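Local coordinates for protein extracellular endo-alpha-(1->5)-L-arabinanase 1 (Bacillus subtilis, PDB 1UV4) that cuts internal alpha-1,5 linkages of linear arabinan and sugar beet arabinan, as a calcium-dependent family 43 glycoside hydrolase serving plant cell-wall breakdown, at residues V209-Y217 with W250-I258. Residues are numbered along the deposited sequence; the frame is centred on the assembly and turned at random.
Sequences VNSTYKIAY and WKGPGGQDI. With CA (calcium ion), chain D.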
loop_
_atom_site.group_PDB
_atom_site.type_symbol
_atom_site.label_atom_id
_atom_site.label_comp_id
_atom_site.label_asym_id
_atom_site.label_seq_id
_atom_site.Cartn_x
_atom_site.Cartn_y
_atom_site.Cartn_z
ATOM N N VAL A 209 0.112 -19.678 -1.146
ATOM C CA VAL A 209 1.188 -18.685 -1.048
ATOM C C VAL A 209 0.576 -17.296 -1.073
ATOM O O VAL A 209 1.000 -16.417 -0.301
ATOM C CB VAL A 209 2.223 -18.815 -2.205
ATOM C CG1 VAL A 209 3.257 -17.644 -2.187
ATOM C CG2 VAL A 209 2.943 -20.167 -2.165
ATOM N N ASN A 210 -0.398 -17.076 -1.964
ATOM C CA ASN A 210 -1.171 -15.831 -1.972
ATOM C C ASN A 210 -0.376 -14.576 -2.269
ATOM O O ASN A 210 -0.707 -13.501 -1.752
ATOM C CB ASN A 210 -1.941 -15.671 -0.655
ATOM C CG ASN A 210 -2.617 -16.945 -0.214
ATOM O OD1 ASN A 210 -2.416 -17.408 0.905
ATOM N ND2 ASN A 210 -3.413 -17.538 -1.101
ATOM N N SER A 211 0.592 -14.689 -3.179
ATOM C CA SER A 211 1.261 -13.517 -3.697
ATOM C C SER A 211 0.330 -12.710 -4.587
ATOM O O SER A 211 -0.743 -13.139 -5.007
ATOM C CB SER A 211 2.509 -13.890 -4.480
ATOM O OG SER A 211 3.353 -12.727 -4.537
ATOM N N THR A 212 0.753 -11.484 -4.868
ATOM C CA THR A 212 0.040 -10.658 -5.803
ATOM C C THR A 212 0.095 -11.270 -7.209
ATOM O O THR A 212 0.999 -11.992 -7.546
ATOM C CB THR A 212 0.625 -9.249 -5.854
ATOM O OG1 THR A 212 2.028 -9.333 -6.075
ATOM C CG2 THR A 212 0.431 -8.500 -4.546
ATOM N N TYR A 213 -0.894 -10.931 -8.017
ATOM C CA TYR A 213 -1.113 -11.526 -9.328
ATOM C C TYR A 213 -1.484 -10.474 -10.388
ATOM O O TYR A 213 -0.963 -10.522 -11.495
ATOM C CB TYR A 213 -2.262 -12.555 -9.217
ATOM C CG TYR A 213 -2.487 -13.448 -10.388
ATOM C CD1 TYR A 213 -1.420 -14.136 -10.989
ATOM C CD2 TYR A 213 -3.776 -13.727 -10.831
ATOM C CE1 TYR A 213 -1.633 -14.996 -12.050
ATOM C CE2 TYR A 213 -3.998 -14.601 -11.878
ATOM C CZ TYR A 213 -2.927 -15.235 -12.481
ATOM O OH TYR A 213 -3.110 -16.115 -13.537
ATOM N N LYS A 214 -2.411 -9.567 -10.084
ATOM C CA LYS A 214 -2.797 -8.525 -11.026
ATOM C C LYS A 214 -3.128 -7.239 -10.284
ATOM O O LYS A 214 -3.407 -7.261 -9.103
ATOM C CB LYS A 214 -4.052 -8.925 -11.794
ATOM C CG LYS A 214 -4.017 -10.219 -12.499
ATOM C CD LYS A 214 -5.353 -10.426 -13.227
ATOM C CE LYS A 214 -5.583 -11.899 -13.463
ATOM N NZ LYS A 214 -6.649 -12.211 -14.463
ATOM N N ILE A 215 -3.049 -6.103 -10.977
ATOM C CA ILE A 215 -3.476 -4.802 -10.481
ATOM C C ILE A 215 -4.813 -4.470 -11.128
ATOM O O ILE A 215 -4.894 -4.495 -12.335
ATOM C CB ILE A 215 -2.457 -3.718 -10.780
ATOM C CG1 ILE A 215 -1.152 -4.019 -10.063
ATOM C CG2 ILE A 215 -2.943 -2.359 -10.412
ATOM C CD1 ILE A 215 -0.011 -3.187 -10.476
ATOM N N ALA A 216 -5.821 -4.148 -10.319
ATOM C CA ALA A 216 -7.210 -3.917 -10.765
ATOM C C ALA A 216 -7.705 -2.559 -10.280
ATOM O O ALA A 216 -7.310 -2.146 -9.221
ATOM C CB ALA A 216 -8.123 -5.010 -10.274
ATOM N N TYR A 217 -8.618 -1.927 -11.040
ATOM C CA TYR A 217 -9.088 -0.584 -10.669
ATOM C C TYR A 217 -10.556 -0.316 -10.914
ATOM O O TYR A 217 -11.236 -1.003 -11.678
ATOM C CB TYR A 217 -8.227 0.488 -11.321
ATOM C CG TYR A 217 -8.277 0.510 -12.813
ATOM C CD1 TYR A 217 -9.322 1.126 -13.503
ATOM C CD2 TYR A 217 -7.274 -0.095 -13.575
ATOM C CE1 TYR A 217 -9.360 1.154 -14.882
ATOM C CE2 TYR A 217 -7.309 -0.091 -14.924
ATOM C CZ TYR A 217 -8.327 0.540 -15.608
ATOM O OH TYR A 217 -8.342 0.548 -16.990
ATOM N N TRP A 250 8.200 -10.282 -16.021
ATOM C CA TRP A 250 7.728 -9.716 -14.754
ATOM C C TRP A 250 6.405 -10.361 -14.359
ATOM O O TRP A 250 5.397 -10.193 -15.011
ATOM C CB TRP A 250 7.577 -8.215 -14.893
ATOM C CG TRP A 250 8.902 -7.574 -15.081
ATOM C CD1 TRP A 250 9.337 -6.969 -16.202
ATOM C CD2 TRP A 250 9.960 -7.456 -14.123
ATOM N NE1 TRP A 250 10.618 -6.507 -16.035
ATOM C CE2 TRP A 250 11.024 -6.800 -14.762
ATOM C CE3 TRP A 250 10.139 -7.874 -12.786
ATOM C CZ2 TRP A 250 12.229 -6.525 -14.122
ATOM C CZ3 TRP A 250 11.336 -7.593 -12.162
ATOM C CH2 TRP A 250 12.359 -6.937 -12.824
ATOM N N LYS A 251 6.421 -11.119 -13.266
ATOM C CA LYS A 251 5.279 -11.884 -12.828
ATOM C C LYS A 251 4.635 -11.250 -11.592
ATOM O O LYS A 251 5.297 -10.603 -10.766
ATOM C CB LYS A 251 5.702 -13.331 -12.533
ATOM C CG LYS A 251 6.484 -13.986 -13.675
ATOM C CD LYS A 251 5.662 -14.045 -14.925
ATOM C CE LYS A 251 6.249 -14.954 -15.984
ATOM N NZ LYS A 251 5.529 -14.826 -17.338
ATOM N N GLY A 252 3.344 -11.478 -11.427
ATOM C CA GLY A 252 2.643 -11.113 -10.213
ATOM C C GLY A 252 2.765 -9.671 -9.769
ATOM O O GLY A 252 3.032 -9.397 -8.580
ATOM N N PRO A 253 2.523 -8.719 -10.669
ATOM C CA PRO A 253 2.586 -7.305 -10.258
ATOM C C PRO A 253 1.569 -6.981 -9.182
ATOM O O PRO A 253 0.467 -7.482 -9.167
ATOM C CB PRO A 253 2.245 -6.530 -11.515
ATOM C CG PRO A 253 1.436 -7.504 -12.305
ATOM C CD PRO A 253 2.075 -8.845 -12.065
ATOM N N GLY A 254 1.982 -6.140 -8.247
ATOM C CA GLY A 254 1.122 -5.751 -7.148
ATOM C C GLY A 254 1.789 -4.830 -6.179
ATOM O O GLY A 254 2.883 -4.306 -6.446
ATOM N N GLY A 255 1.138 -4.599 -5.050
ATOM C CA GLY A 255 1.683 -3.686 -4.077
ATOM C C GLY A 255 1.799 -2.287 -4.611
ATOM O O GLY A 255 2.664 -1.510 -4.194
ATOM N N GLN A 256 0.907 -1.925 -5.527
ATOM C CA GLN A 256 1.028 -0.668 -6.262
ATOM C C GLN A 256 0.685 0.536 -5.416
ATOM O O GLN A 256 -0.134 0.482 -4.482
ATOM C CB GLN A 256 0.137 -0.732 -7.490
ATOM C CG GLN A 256 -1.378 -0.600 -7.191
ATOM C CD GLN A 256 -1.959 -1.814 -6.452
ATOM O OE1 GLN A 256 -1.629 -2.949 -6.788
ATOM N NE2 GLN A 256 -2.778 -1.545 -5.414
ATOM N N ASP A 257 1.360 1.655 -5.706
ATOM C CA ASP A 257 1.082 2.897 -5.011
ATOM C C ASP A 257 1.201 4.040 -5.965
ATOM O O ASP A 257 2.071 4.032 -6.855
ATOM C CB ASP A 257 2.050 3.044 -3.829
ATOM C CG ASP A 257 1.562 4.006 -2.820
ATOM O OD1 ASP A 257 0.334 4.201 -2.636
ATOM O OD2 ASP A 257 2.345 4.597 -2.127
ATOM N N ILE A 258 0.229 4.937 -5.883
ATOM C CA ILE A 258 0.189 6.157 -6.725
ATOM C C ILE A 258 0.974 7.217 -6.015
ATOM O O ILE A 258 0.677 7.550 -4.833
ATOM C CB ILE A 258 -1.226 6.616 -6.974
ATOM C CG1 ILE A 258 -1.992 5.572 -7.797
ATOM C CG2 ILE A 258 -1.172 7.902 -7.762
ATOM C CD1 ILE A 258 -3.561 5.735 -7.704
HETATM CA CA CA D . 0.316 5.811 -0.970
HETATM O O HOH W 1 -1.030 6.879 -2.565
HETATM O O HOH W 2 1.494 7.797 -2.436
HETATM O O HOH W 3 -0.439 7.543 0.580
HETATM O O HOH W 4 2.304 6.956 -0.599
#
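I215 lies obliquely over one face of the Q256 side-chain amide. CG2 of I215 approaches that face at a slant, 4.1 Å from CD of Q256. CG1 of I215 comes in obliquely at the oxygen end, 3.5 Å from OE1 of Q256. A bend at chi2 (-69°) brings the amide back beside I215, and the two side chains lie antiparallel alongside one another. The polar partner of OE1 is S201 OG. The P253 ring presents one face to strand 212-217: Y213 O lies over it at CD, 3.5 Å away, and I215 CD1 reaches its CB at a slant. P253 also touches D244 of strand 241-244.

T212 turns OG1 between its backbone N and carbonyl carbon (chi1 52°). From there the hydroxyl donates to G252 O, 2.7 Å from OG1, tilted 34° from the carbonyl plane. H267 NE2 also hydrogen-bonds OG1. CG2 of T212 rests on the bare CA of G254, 3.8 Å away. Y213 and K214 form a classic beta bulge opposite F202.

The contact joins adjacent blades of the five-bladed beta-propeller, one holding strand 212-220, the other strand 250-259. The side chain of T212 lies about 4 Å from that of E185, the inferred proton donor. D257 grips the calcium ion with both oxygens, OD1 at 2.3 Å and OD2 at 2.6 Å; D77 and E135 also bind the metal.

P253 O is buried without a hydrogen-bond partner; T212 CB, I215 CG1 and the unbonded K214 N are nearest. Chemically, the blades meet through side-chain carbons packed on backbone and amide oxygens, with one direct hydrogen bond.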